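Local coordinates for protein tRNA-splicing ligase RtcB (Thermus thermophilus, PDB 2EPG) that probably joins RNA ends as a manganese-dependent, GTP-consuming ligase, sealing 2',3'-cyclic phosphate or 3'-phosphate ends to 5'-hydroxyl ends, at residues Ala61-Ile66 / Ala88-Glu93; Val97-Gly102 / Leu280-Ile285; Val103-Asn108 / Gln255-Tyr260; Trp189-Lys194 / Tyr293-Ala298; Pro269-Glu274 / Lys286-Gln291. One frame throughout, in Å; residues are numbered along the deposited sequence.

Contact 1 (Ala61-Ile66 / Ala88-Glu93)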
# COMPACT_ATOMS: atom_id res chain seq x y z
N ALA A 61 -9.09 4.53 19.04
CA ALA A 61 -8.63 5.51 20.02
C ALA A 61 -8.70 5.05 21.47
O ALA A 61 -8.21 5.74 22.36
CB ALA A 61 -9.42 6.82 19.85
N THR A 62 -9.33 3.90 21.73
CA THR A 62 -9.42 3.36 23.09
C THR A 62 -8.21 2.48 23.43
O THR A 62 -8.00 2.13 24.59
CB THR A 62 -10.67 2.48 23.30
OG1 THR A 62 -10.55 1.30 22.48
CG2 THR A 62 -11.95 3.22 22.92
N LEU A 63 -7.41 2.13 22.43
CA LEU A 63 -6.24 1.26 22.64
C LEU A 63 -5.06 1.90 23.38
O LEU A 63 -4.75 3.08 23.19
CB LEU A 63 -5.79 0.69 21.30
CG LEU A 63 -6.89 -0.20 20.70
CD1 LEU A 63 -6.52 -0.68 19.31
CD2 LEU A 63 -7.11 -1.40 21.62
N PRO A 64 -4.39 1.13 24.25
CA PRO A 64 -3.24 1.56 25.07
C PRO A 64 -2.05 2.11 24.29
O PRO A 64 -1.65 1.55 23.27
CB PRO A 64 -2.86 0.30 25.85
CG PRO A 64 -4.09 -0.54 25.81
CD PRO A 64 -4.60 -0.32 24.42
N GLY A 65 -1.48 3.20 24.79
CA GLY A 65 -0.32 3.81 24.14
C GLY A 65 -0.58 4.44 22.79
O GLY A 65 0.36 4.72 22.05
N ILE A 66 -1.84 4.66 22.43
CA ILE A 66 -2.09 5.28 21.14
C ILE A 66 -1.60 6.72 21.21
O ILE A 66 -1.70 7.36 22.24
CB ILE A 66 -3.57 5.26 20.75
CG1 ILE A 66 -3.74 5.91 19.38
CG2 ILE A 66 -4.42 5.97 21.82
CD1 ILE A 66 -4.91 5.42 18.63
N ALA A 88 -2.88 4.70 12.67
CA ALA A 88 -2.83 4.77 14.13
C ALA A 88 -1.42 4.50 14.62
O ALA A 88 -0.88 3.41 14.40
CB ALA A 88 -3.80 3.74 14.75
N ALA A 89 -0.83 5.48 15.28
CA ALA A 89 0.52 5.35 15.80
C ALA A 89 0.47 4.95 17.28
O ALA A 89 -0.39 5.44 18.03
CB ALA A 89 1.27 6.68 15.62
N PHE A 90 1.36 4.04 17.67
CA PHE A 90 1.44 3.55 19.04
C PHE A 90 2.86 3.67 19.59
O PHE A 90 3.82 3.29 18.91
CB PHE A 90 0.96 2.10 19.10
CG PHE A 90 -0.54 1.95 18.94
CD1 PHE A 90 -1.11 1.85 17.67
CD2 PHE A 90 -1.37 1.94 20.05
CE1 PHE A 90 -2.50 1.74 17.52
CE2 PHE A 90 -2.76 1.84 19.91
CZ PHE A 90 -3.32 1.74 18.64
N ASP A 91 3.00 4.20 20.80
CA ASP A 91 4.32 4.39 21.40
C ASP A 91 4.71 3.23 22.32
O ASP A 91 4.11 3.04 23.38
CB ASP A 91 4.35 5.69 22.20
CG ASP A 91 5.76 6.07 22.64
OD1 ASP A 91 6.61 5.18 22.79
OD2 ASP A 91 6.01 7.26 22.87
N PRO A 92 5.74 2.46 21.94
CA PRO A 92 6.21 1.32 22.74
C PRO A 92 6.55 1.71 24.17
O PRO A 92 6.29 0.95 25.10
CB PRO A 92 7.45 0.84 21.98
CG PRO A 92 7.27 1.38 20.60
CD PRO A 92 6.68 2.74 20.84
N GLU A 93 7.14 2.89 24.34
CA GLU A 93 7.54 3.37 25.65
C GLU A 93 6.37 3.76 26.54
O GLU A 93 6.55 3.98 27.74
CB GLU A 93 8.46 4.59 25.51
CG GLU A 93 9.79 4.23 24.91
CD GLU A 93 10.39 3.03 25.60
OE1 GLU A 93 10.27 1.90 25.07
OE2 GLU A 93 10.97 3.22 26.69

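Contact 2 (Val97-Gly102 / Leu280-Ile285)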
# COMPACT_ATOMS: atom_id res chain seq x y z
N VAL A 97 0.43 -0.90 21.83
CA VAL A 97 0.12 -2.22 21.34
C VAL A 97 0.25 -2.33 19.83
O VAL A 97 0.37 -1.32 19.13
CB VAL A 97 -1.33 -2.62 21.72
CG1 VAL A 97 -1.45 -2.77 23.23
CG2 VAL A 97 -2.33 -1.57 21.20
N VAL A 98 0.24 -3.56 19.33
CA VAL A 98 0.28 -3.81 17.89
C VAL A 98 -0.93 -4.69 17.61
O VAL A 98 -1.19 -5.66 18.33
CB VAL A 98 1.59 -4.55 17.43
CG1 VAL A 98 1.80 -5.84 18.22
CG2 VAL A 98 1.47 -4.89 15.92
N SER A 99 -1.69 -4.34 16.57
CA SER A 99 -2.89 -5.10 16.23
C SER A 99 -2.96 -5.57 14.79
O SER A 99 -2.97 -4.76 13.87
CB SER A 99 -4.13 -4.27 16.52
OG SER A 99 -5.26 -4.95 16.01
N PRO A 100 -3.04 -6.90 14.58
CA PRO A 100 -3.12 -7.44 13.21
C PRO A 100 -4.28 -6.81 12.44
O PRO A 100 -4.19 -6.59 11.23
CB PRO A 100 -3.33 -8.93 13.45
CG PRO A 100 -2.63 -9.18 14.74
CD PRO A 100 -3.03 -7.98 15.57
N GLY A 101 -5.36 -6.52 13.15
CA GLY A 101 -6.51 -5.91 12.50
C GLY A 101 -6.20 -4.50 12.05
O GLY A 101 -6.91 -3.94 11.21
N GLY A 102 -5.14 -3.92 12.61
CA GLY A 102 -4.75 -2.56 12.26
C GLY A 102 -3.91 -2.52 11.01
O GLY A 102 -3.61 -1.46 10.48
N LEU A 280 -10.49 -5.93 17.38
CA LEU A 280 -9.43 -4.98 17.68
C LEU A 280 -8.28 -5.71 18.40
O LEU A 280 -7.36 -5.08 18.93
CB LEU A 280 -9.99 -3.88 18.58
CG LEU A 280 -9.77 -2.42 18.22
CD1 LEU A 280 -10.17 -2.14 16.78
CD2 LEU A 280 -10.58 -1.58 19.19
N ALA A 281 -8.37 -7.04 18.43
CA ALA A 281 -7.38 -7.89 19.09
C ALA A 281 -5.96 -7.35 18.95
O ALA A 281 -5.45 -7.24 17.84
CB ALA A 281 -7.47 -9.29 18.52
N ALA A 282 -5.33 -7.03 20.08
CA ALA A 282 -3.97 -6.48 20.07
C ALA A 282 -3.12 -7.02 21.22
O ALA A 282 -3.65 -7.58 22.17
CB ALA A 282 -4.03 -4.95 20.17
N ALA A 283 -1.81 -6.81 21.14
CA ALA A 283 -0.89 -7.25 22.18
C ALA A 283 0.17 -6.18 22.35
O ALA A 283 0.45 -5.40 21.43
CB ALA A 283 -0.22 -8.59 21.77
N PRO A 284 0.78 -6.10 23.54
CA PRO A 284 1.80 -5.09 23.75
C PRO A 284 2.92 -5.29 22.74
O PRO A 284 3.35 -6.42 22.49
CB PRO A 284 2.28 -5.36 25.18
CG PRO A 284 1.05 -5.91 25.84
CD PRO A 284 0.49 -6.83 24.79
N ILE A 285 3.36 -4.18 22.15
CA ILE A 285 4.44 -4.20 21.19
C ILE A 285 5.66 -4.88 21.84
O ILE A 285 6.35 -5.67 21.20
CB ILE A 285 4.80 -2.74 20.78
CG1 ILE A 285 3.73 -2.19 19.84
CG2 ILE A 285 6.17 -2.69 20.12
CD1 ILE A 285 3.70 -0.69 19.79
O HOH W 1 -6.74 -7.33 15.33

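Contact 3 (Val103-Asn108 / Gln255-Tyr260)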
# COMPACT_ATOMS: atom_id res chain seq x y z
N VAL A 103 -3.51 -3.70 10.54
CA VAL A 103 -2.69 -3.80 9.34
C VAL A 103 -3.57 -4.36 8.21
O VAL A 103 -3.48 -3.94 7.07
CB VAL A 103 -1.49 -4.75 9.57
CG1 VAL A 103 -0.75 -5.00 8.25
CG2 VAL A 103 -0.53 -4.16 10.59
N GLY A 104 -4.43 -5.31 8.55
CA GLY A 104 -5.28 -5.91 7.55
C GLY A 104 -4.73 -7.28 7.19
O GLY A 104 -3.54 -7.56 7.38
N PHE A 105 -5.58 -8.14 6.64
CA PHE A 105 -5.13 -9.47 6.31
C PHE A 105 -4.08 -9.55 5.21
O PHE A 105 -3.11 -10.28 5.35
CB PHE A 105 -6.32 -10.39 6.04
CG PHE A 105 -6.92 -10.95 7.32
CD1 PHE A 105 -7.67 -10.13 8.17
CD2 PHE A 105 -6.60 -12.24 7.75
CE1 PHE A 105 -8.08 -10.59 9.43
CE2 PHE A 105 -7.00 -12.70 9.01
CZ PHE A 105 -7.73 -11.88 9.85
N ASP A 106 -4.24 -8.78 4.14
CA ASP A 106 -3.22 -8.84 3.11
C ASP A 106 -2.06 -7.90 3.43
O ASP A 106 -2.00 -6.76 2.97
CB ASP A 106 -3.80 -8.53 1.74
CG ASP A 106 -2.82 -8.87 0.61
OD1 ASP A 106 -3.23 -8.83 -0.58
OD2 ASP A 106 -1.65 -9.18 0.90
N ILE A 107 -1.13 -8.39 4.25
CA ILE A 107 0.03 -7.64 4.67
C ILE A 107 0.85 -7.19 3.49
O ILE A 107 1.24 -7.99 2.63
CB ILE A 107 0.90 -8.46 5.64
CG1 ILE A 107 0.06 -8.79 6.89
CG2 ILE A 107 2.18 -7.67 6.03
CD1 ILE A 107 0.72 -9.77 7.86
N ASN A 108 1.11 -5.89 3.47
CA ASN A 108 1.86 -5.23 2.41
C ASN A 108 1.25 -5.42 1.04
O ASN A 108 1.97 -5.53 0.05
CB ASN A 108 3.33 -5.63 2.36
CG ASN A 108 4.15 -4.71 1.42
OD1 ASN A 108 3.63 -3.72 0.87
ND2 ASN A 108 5.43 -5.05 1.23
N GLN A 255 -2.46 -15.65 6.09
CA GLN A 255 -2.32 -16.67 7.13
C GLN A 255 -1.66 -16.11 8.38
O GLN A 255 -2.11 -16.36 9.48
CB GLN A 255 -1.50 -17.87 6.61
CG GLN A 255 -1.56 -19.11 7.51
CD GLN A 255 -2.98 -19.57 7.74
OE1 GLN A 255 -3.71 -19.84 6.80
NE2 GLN A 255 -3.39 -19.66 9.00
N VAL A 256 -0.59 -15.33 8.20
CA VAL A 256 0.10 -14.71 9.33
C VAL A 256 -0.86 -13.85 10.16
O VAL A 256 -0.78 -13.80 11.39
CB VAL A 256 1.29 -13.84 8.85
CG1 VAL A 256 1.80 -12.97 10.01
CG2 VAL A 256 2.41 -14.73 8.36
N CYS A 257 -1.77 -13.16 9.48
CA CYS A 257 -2.72 -12.32 10.20
C CYS A 257 -3.64 -13.21 11.03
O CYS A 257 -3.89 -12.94 12.21
CB CYS A 257 -3.55 -11.48 9.22
SG CYS A 257 -4.75 -10.34 10.01
N GLN A 258 -4.12 -14.28 10.41
CA GLN A 258 -5.02 -15.23 11.07
C GLN A 258 -4.35 -15.91 12.26
O GLN A 258 -4.93 -16.00 13.33
CB GLN A 258 -5.47 -16.30 10.07
CG GLN A 258 -6.31 -17.40 10.69
CD GLN A 258 -7.71 -16.93 11.06
OE1 GLN A 258 -8.52 -16.62 10.18
NE2 GLN A 258 -8.00 -16.87 12.36
N ASP A 259 -3.13 -16.38 12.05
CA ASP A 259 -2.36 -17.06 13.10
C ASP A 259 -2.23 -16.18 14.34
O ASP A 259 -2.40 -16.66 15.46
CB ASP A 259 -0.95 -17.40 12.61
CG ASP A 259 -0.94 -18.47 11.52
OD1 ASP A 259 0.11 -18.62 10.86
OD2 ASP A 259 -1.97 -19.15 11.32
N TYR A 260 -1.91 -14.91 14.14
CA TYR A 260 -1.72 -14.02 15.28
C TYR A 260 -2.95 -13.40 15.90
O TYR A 260 -2.94 -13.11 17.09
CB TYR A 260 -0.68 -12.94 14.93
CG TYR A 260 0.73 -13.51 14.95
CD1 TYR A 260 1.31 -14.02 13.79
CD2 TYR A 260 1.43 -13.62 16.15
CE1 TYR A 260 2.56 -14.63 13.82
CE2 TYR A 260 2.68 -14.23 16.20
CZ TYR A 260 3.23 -14.74 15.04
OH TYR A 260 4.45 -15.35 15.09

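Contact 4 (Trp189-Lys194 / Tyr293-Ala298)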
# COMPACT_ATOMS: atom_id res chain seq x y z
N TRP A 189 12.76 -6.07 10.70
CA TRP A 189 12.57 -7.08 11.74
C TRP A 189 12.14 -8.49 11.31
O TRP A 189 12.01 -9.38 12.16
CB TRP A 189 11.61 -6.53 12.80
CG TRP A 189 12.17 -5.33 13.53
CD1 TRP A 189 11.45 -4.31 14.09
CD2 TRP A 189 13.55 -5.04 13.79
NE1 TRP A 189 12.30 -3.40 14.68
CE2 TRP A 189 13.59 -3.82 14.50
CE3 TRP A 189 14.76 -5.68 13.48
CZ2 TRP A 189 14.80 -3.24 14.92
CZ3 TRP A 189 15.95 -5.10 13.89
CH2 TRP A 189 15.96 -3.89 14.60
N ALA A 190 11.97 -8.71 10.01
CA ALA A 190 11.54 -10.02 9.53
C ALA A 190 12.28 -11.18 10.17
O ALA A 190 13.49 -11.13 10.35
CB ALA A 190 11.68 -10.09 8.02
N ASN A 191 11.53 -12.23 10.51
CA ASN A 191 12.07 -13.45 11.08
C ASN A 191 11.20 -14.59 10.57
O ASN A 191 10.09 -14.80 11.05
CB ASN A 191 11.99 -13.45 12.61
CG ASN A 191 12.58 -14.71 13.22
OD1 ASN A 191 12.61 -15.77 12.59
ND2 ASN A 191 13.04 -14.60 14.47
N PRO A 192 11.69 -15.37 9.60
CA PRO A 192 10.86 -16.46 9.10
C PRO A 192 10.45 -17.47 10.18
O PRO A 192 9.44 -18.14 10.04
CB PRO A 192 11.72 -17.10 8.01
CG PRO A 192 12.68 -16.02 7.62
CD PRO A 192 13.01 -15.37 8.93
N ASP A 193 11.23 -17.57 11.25
CA ASP A 193 10.91 -18.53 12.32
C ASP A 193 9.55 -18.27 12.95
O ASP A 193 8.92 -19.20 13.46
CB ASP A 193 11.97 -18.50 13.42
CG ASP A 193 13.34 -18.99 12.95
OD1 ASP A 193 14.34 -18.71 13.64
OD2 ASP A 193 13.40 -19.65 11.88
N LYS A 194 9.09 -17.02 12.91
CA LYS A 194 7.81 -16.63 13.48
C LYS A 194 6.66 -16.80 12.49
O LYS A 194 5.50 -16.56 12.82
CB LYS A 194 7.89 -15.18 13.97
CG LYS A 194 9.15 -14.88 14.79
CD LYS A 194 9.21 -15.70 16.08
CE LYS A 194 10.43 -15.34 16.91
NZ LYS A 194 10.26 -15.76 18.32
N TYR A 293 4.61 -11.33 16.19
CA TYR A 293 3.76 -10.91 15.08
C TYR A 293 4.48 -9.88 14.22
O TYR A 293 4.43 -9.94 12.98
CB TYR A 293 2.44 -10.30 15.58
CG TYR A 293 1.67 -9.57 14.47
CD1 TYR A 293 1.14 -10.28 13.39
CD2 TYR A 293 1.55 -8.18 14.47
CE1 TYR A 293 0.51 -9.63 12.34
CE2 TYR A 293 0.93 -7.51 13.41
CZ TYR A 293 0.41 -8.24 12.34
OH TYR A 293 -0.19 -7.59 11.27
N LEU A 294 5.15 -8.94 14.88
CA LEU A 294 5.86 -7.90 14.15
C LEU A 294 6.94 -8.52 13.28
O LEU A 294 7.13 -8.11 12.14
CB LEU A 294 6.47 -6.87 15.12
CG LEU A 294 5.47 -5.81 15.63
CD1 LEU A 294 6.07 -5.02 16.79
CD2 LEU A 294 5.10 -4.87 14.48
N GLN A 295 7.63 -9.54 13.81
CA GLN A 295 8.67 -10.20 13.03
C GLN A 295 8.10 -10.99 11.87
O GLN A 295 8.69 -11.03 10.80
CB GLN A 295 9.50 -11.12 13.93
CG GLN A 295 10.44 -10.38 14.83
CD GLN A 295 10.96 -11.26 15.95
OE1 GLN A 295 11.26 -12.44 15.75
NE2 GLN A 295 11.08 -10.69 17.14
N ALA A 296 6.96 -11.64 12.09
CA ALA A 296 6.30 -12.44 11.05
C ALA A 296 5.63 -11.52 10.00
O ALA A 296 5.57 -11.83 8.81
CB ALA A 296 5.25 -13.36 11.70
N MSE A 297 5.11 -10.40 10.48
CA MSE A 297 4.46 -9.43 9.59
C MSE A 297 5.52 -8.85 8.66
O MSE A 297 5.29 -8.68 7.47
CB MSE A 297 3.80 -8.33 10.42
CG MSE A 297 3.00 -7.34 9.62
SE MSE A 297 3.58 -5.54 10.11
CE MSE A 297 2.55 -5.32 11.70
N ALA A 298 6.69 -8.55 9.21
CA ALA A 298 7.78 -8.01 8.42
C ALA A 298 8.20 -9.02 7.36
O ALA A 298 8.54 -8.63 6.24
CB ALA A 298 8.98 -7.67 9.33

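Contact 5 (Pro269-Glu274 / Lys286-Gln291)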
# COMPACT_ATOMS: atom_id res chain seq x y z
N PRO A 269 -5.82 -11.82 28.16
CA PRO A 269 -6.10 -11.68 29.59
C PRO A 269 -4.86 -11.21 30.33
O PRO A 269 -4.88 -10.20 31.04
CB PRO A 269 -6.50 -13.09 30.00
CG PRO A 269 -7.03 -13.69 28.75
CD PRO A 269 -6.04 -13.21 27.73
N ARG A 270 -3.79 -11.98 30.16
CA ARG A 270 -2.51 -11.69 30.79
C ARG A 270 -2.16 -10.21 30.78
O ARG A 270 -1.69 -9.68 31.79
CB ARG A 270 -1.39 -12.44 30.07
CG ARG A 270 -1.66 -13.90 29.82
CD ARG A 270 -0.49 -14.53 29.11
NE ARG A 270 -0.73 -15.95 28.82
CZ ARG A 270 0.16 -16.76 28.25
NH1 ARG A 270 -0.15 -18.03 28.03
NH2 ARG A 270 1.35 -16.29 27.89
N TYR A 271 -2.39 -9.55 29.65
CA TYR A 271 -2.03 -8.15 29.50
C TYR A 271 -3.02 -7.10 29.95
O TYR A 271 -2.66 -5.92 30.05
CB TYR A 271 -1.60 -7.91 28.05
CG TYR A 271 -0.49 -8.84 27.64
CD1 TYR A 271 -0.60 -9.65 26.51
CD2 TYR A 271 0.64 -8.96 28.44
CE1 TYR A 271 0.40 -10.57 26.19
CE2 TYR A 271 1.64 -9.88 28.14
CZ TYR A 271 1.52 -10.68 27.02
OH TYR A 271 2.52 -11.60 26.75
N GLY A 272 -4.25 -7.50 30.21
CA GLY A 272 -5.25 -6.55 30.66
C GLY A 272 -5.65 -5.49 29.65
O GLY A 272 -5.99 -4.36 30.01
N ILE A 273 -5.61 -5.85 28.36
CA ILE A 273 -5.99 -4.92 27.30
C ILE A 273 -7.49 -5.07 27.04
O ILE A 273 -7.94 -6.10 26.55
CB ILE A 273 -5.21 -5.22 26.01
CG1 ILE A 273 -3.70 -5.09 26.26
CG2 ILE A 273 -5.63 -4.26 24.91
CD1 ILE A 273 -2.84 -5.65 25.14
N GLU A 274 -8.26 -4.04 27.37
CA GLU A 274 -9.70 -4.06 27.16
C GLU A 274 -10.06 -3.75 25.70
O GLU A 274 -9.69 -2.71 25.17
CB GLU A 274 -10.38 -3.05 28.08
CG GLU A 274 -11.86 -2.85 27.82
CD GLU A 274 -12.50 -1.88 28.79
OE1 GLU A 274 -12.48 -2.17 30.02
OE2 GLU A 274 -13.02 -0.84 28.34
N LYS A 286 5.89 -4.61 23.12
CA LYS A 286 7.05 -5.21 23.81
C LYS A 286 6.88 -6.62 24.39
O LYS A 286 7.79 -7.13 25.04
CB LYS A 286 7.53 -4.29 24.92
CG LYS A 286 8.25 -3.04 24.44
CD LYS A 286 8.66 -2.23 25.66
CE LYS A 286 9.45 -1.00 25.31
NZ LYS A 286 9.78 -0.26 26.56
N SER A 287 5.72 -7.24 24.17
CA SER A 287 5.44 -8.58 24.66
C SER A 287 5.94 -9.62 23.66
O SER A 287 6.12 -9.31 22.48
CB SER A 287 3.93 -8.78 24.79
OG SER A 287 3.34 -8.88 23.48
N PRO A 288 6.18 -10.87 24.12
CA PRO A 288 6.65 -11.92 23.22
C PRO A 288 5.73 -12.07 22.02
O PRO A 288 6.19 -12.11 20.88
CB PRO A 288 6.66 -13.16 24.12
CG PRO A 288 7.11 -12.58 25.42
CD PRO A 288 6.27 -11.30 25.53
N GLU A 289 4.43 -12.12 22.26
CA GLU A 289 3.46 -12.26 21.18
C GLU A 289 3.47 -11.06 20.23
O GLU A 289 3.32 -11.22 19.00
CB GLU A 289 2.05 -12.46 21.75
CG GLU A 289 1.91 -13.70 22.63
CD GLU A 289 2.41 -13.49 24.05
OE1 GLU A 289 2.38 -14.45 24.84
OE2 GLU A 289 2.83 -12.37 24.39
N GLY A 290 3.61 -9.86 20.79
CA GLY A 290 3.64 -8.66 19.98
C GLY A 290 4.86 -8.70 19.10
O GLY A 290 4.78 -8.52 17.89
N GLN A 291 6.01 -8.96 19.72
CA GLN A 291 7.28 -9.05 19.00
C GLN A 291 7.25 -10.10 17.91
O GLN A 291 7.80 -9.89 16.82
CB GLN A 291 8.40 -9.38 19.98
CG GLN A 291 8.80 -8.22 20.88
CD GLN A 291 9.54 -7.15 20.12
OE1 GLN A 291 10.64 -7.38 19.61
NE2 GLN A 291 8.94 -5.97 20.01

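Contact 1 (Ala61-Ile66 / Ala88-Glu93)
With CG of Phe90 anti to its carbonyl carbon (chi1 -73°) and the ring turned nearly upright on it (chi2 87°), the phenyl group swings back across the 61-66 loop. Ile66 carries CG1 anti to its backbone N (chi1 -179°), which lays that branch over one face of the ring, offset toward the rim. At the ring edge, in its plane, sits the carbonyl oxygen Pro64 O, 3.3 Å from Phe90 CD2. Leu63 comes to the same edge with its CB, 3.5 Å from Phe90 CE2. The loop bends here in a type II beta turn from Leu63 to Ile66, with Gly65 at positive phi, and its exit is joined to the end of strand 86-90 by a single bridge between Ile66 and Phe90. One of the bonds flanking the bridge is Asp91 N to Gly65 O, 3.0 Å and almost straight; Ala89 bonds to Val67 on the other side. Val97 and His355 also pack on the Phe90 ring. An alanine at Phe90 would probably cost the turn the flat apolar surface that Ile66 lies over and Leu63 meets at its edge. Beyond the bridge, Asp91 OD1 takes the N-H of Glu93 in an Asx turn.

Contact 2 (Val97-Gly102 / Leu280-Ile285)
The two backbones run antiparallel where Val98 and Ala283 form a hydrogen-bonded pair, and beside it Val97 and Pro284 make a non-hydrogen-bonded one with CA atoms 4.1 Å apart. Val98 N gives to Ala283 O at 2.8 Å, nearly along the C=O axis; the return bond, from Ala283 N to Val98 O at 3.1 Å, reaches its oxygen from above the carbonyl plane. Val97 leans its CB and CG2 on the methyl of Ala282, and Ser99 CB meets that same methyl at 3.7 Å. Ile285, its CG1 anti to the carbonyl carbon (chi1 -74°), curls back so that CG1 and CD1 lie against the carbonyl of Val97, CD1 being 3.5 Å from Val97 O. This is a small two-stranded antiparallel ribbon, made of 97-98 and 283-284 and buried between helices 250-265 and 288-321 and strand 350-357. Past the paired residues a water joins the chains: it accepts from Gly101 N and donates to Ala281 O. Ser99 holds OG anti to its backbone N (chi1 172°), which puts the hydroxyl 2.9 Å from Ala281 O. The backbone N of Ser99 is hydrogen-bonded to His355 NE2. Pro100 CD also touches that carbonyl, 3.4 Å from Ala281 O.

Contact 3 (Val103-Asn108 / Gln255-Tyr260)
The loop 103-108 carries Asp106, a predicted ligand of the first manganese ion, and this contact seats the loop on helix 250-265. Its centre is a sulfur-aromatic pair. Cys257 projects from the helix with SG anti to its backbone N (chi1 -178°), so the sulfur stands over the middle of the Phe105 ring, 3.1 Å from the centroid and only 3° off the ring normal. All six ring carbons are therefore at nearly the same distance from it, with Phe105 CZ at 3.4 Å from Cys257 SG. Cys257 CB follows onto the same face as a CH-pi contact, 26° off the normal and closest to Phe105 CD2 at 3.5 Å. The ring reaches along the helix as far as Gln258, whose backbone N lies 3.6 Å from Phe105 CE2. A sulfur placed so squarely and so close makes this a tight fit that holds the ring against the helix. Ile107 adds a second, lighter touch: its CD1 meets Val256 CG1 at 4.0 Å, the two side chains crossing at about a right angle. Asp106, between these two packed residues, is the centre of an inverse gamma turn, and its CB is directed away from the helix. Asp106 OD2 accepts from Ser249 N and the side chain touches His215, another predicted ligand of that manganese, while Asp106 O is held by Asn340, predicted to bind GMP. Apolar residues on both sides of a predicted metal ligand thus fasten a loop of the predicted active site to a helix, consistent with the manganese site of RtcB ligases.

Contact 4 (Trp189-Lys194 / Tyr293-Ala298)
Gln295 lays its side chain beside Asn191, both pointing the same way with their amide planes only 8° apart. Asn191 starts an Asx turn, its OD1 accepting from Asp193 N at 2.6 Å, and this turn leads the loop 189-194, which packs on helix 288-321, into a short 3-10 segment. Two torsions set up the pair: Asn191 has CG anti to its backbone N (chi1 -179°), while Gln295 has CG anti to its carbonyl carbon and runs extended beyond it. Asn191 ND2 then reaches Gln295 OE1 at 3.1 Å in a weak, bent bond. The firmer link is Asn191 N to Gln295 O, also 3.1 Å, arriving well above the carbonyl plane, and Ala190 CA brings a CA-H...O contact to the same oxygen. An alanine at Asn191 has neither the ND2 bonded to Gln295 nor the OD1 of the Asx turn, and would probably loosen the start of the 3-10 segment. Lys194, bent at chi2, runs alongside Gln295 and places its CE 3.2 Å from Gln295 OE1; its ammonium goes on to a salt bridge with Asp292. Small residues let the backbones come close at both ends of the contact. The methyl of Ala296 rests against the carbonyl of Lys194, whose oxygen also accepts from Tyr260, and Ala298 CB lies just 3.2 Å from Ala190 N.

Contact 5 (Pro269-Glu274 / Lys286-Gln291)
One hydrogen bond carries the contact: Tyr271 OH gives to Glu289 OE2 at 2.5 Å, a short distance. The carboxylate oxygen lies at the edge of the tyrosine ring, near its plane, and the hydroxyl meets it from above the carboxylate plane, the two flat groups being turned 66° apart. Glu289 gets there by bending at chi2 (81°), which folds its carboxylate back toward the end of helix 268-271. The charged contact is looser. Arg270, extended from CG to NE, brings NH2 to 3.7 Å from Glu289 OE1, a long salt bridge in which the oxygen stands well out of the guanidinium plane, so charge alone acts. Together the phenol and the guanidinium would tend to keep Glu289 ionised. Van der Waals contact is slight: Ser287 CB lies 3.8 Å from Tyr271 CZ. Within its own segment, Arg270 CB covers one face of the tyrosine ring. Capping bonds shape both ends. Gly272, at positive phi, closes helix 268-271 in a Schellman motif. Ser287 is the N-cap of helix 288-321, its OG accepting from Gly290 N at 2.9 Å and also bonded to Pro284 O, a partner that fixes the cap to the preceding strand. The contact therefore pairs a helix C-terminus ending in a Schellman motif with the serine-capped first turn of a long helix.

In the fold
Contacts 1 and 2 lie side by side, centres 10 Å apart, with Leu63 packed on Leu280; strand 97-98 is the next strand in the chain after strand 86-90. Contact 5 sits 9 Å from contact 2 on the outer side, 27 Å from the chain centre, and its Lys286 is salt-bridged to Glu93 of contact 1. Contacts 4 and 5 both use helix 288-321, which follows strand 283-284 of contact 2. Along the chain, contact 3 falls within the span bridged by contact 2, while contact 4 alternates with both. Contact 3 touches contact 2 through Pro100 and contact 4 through Tyr260, linking the predicted manganese site to this group of neighbouring loops and helices.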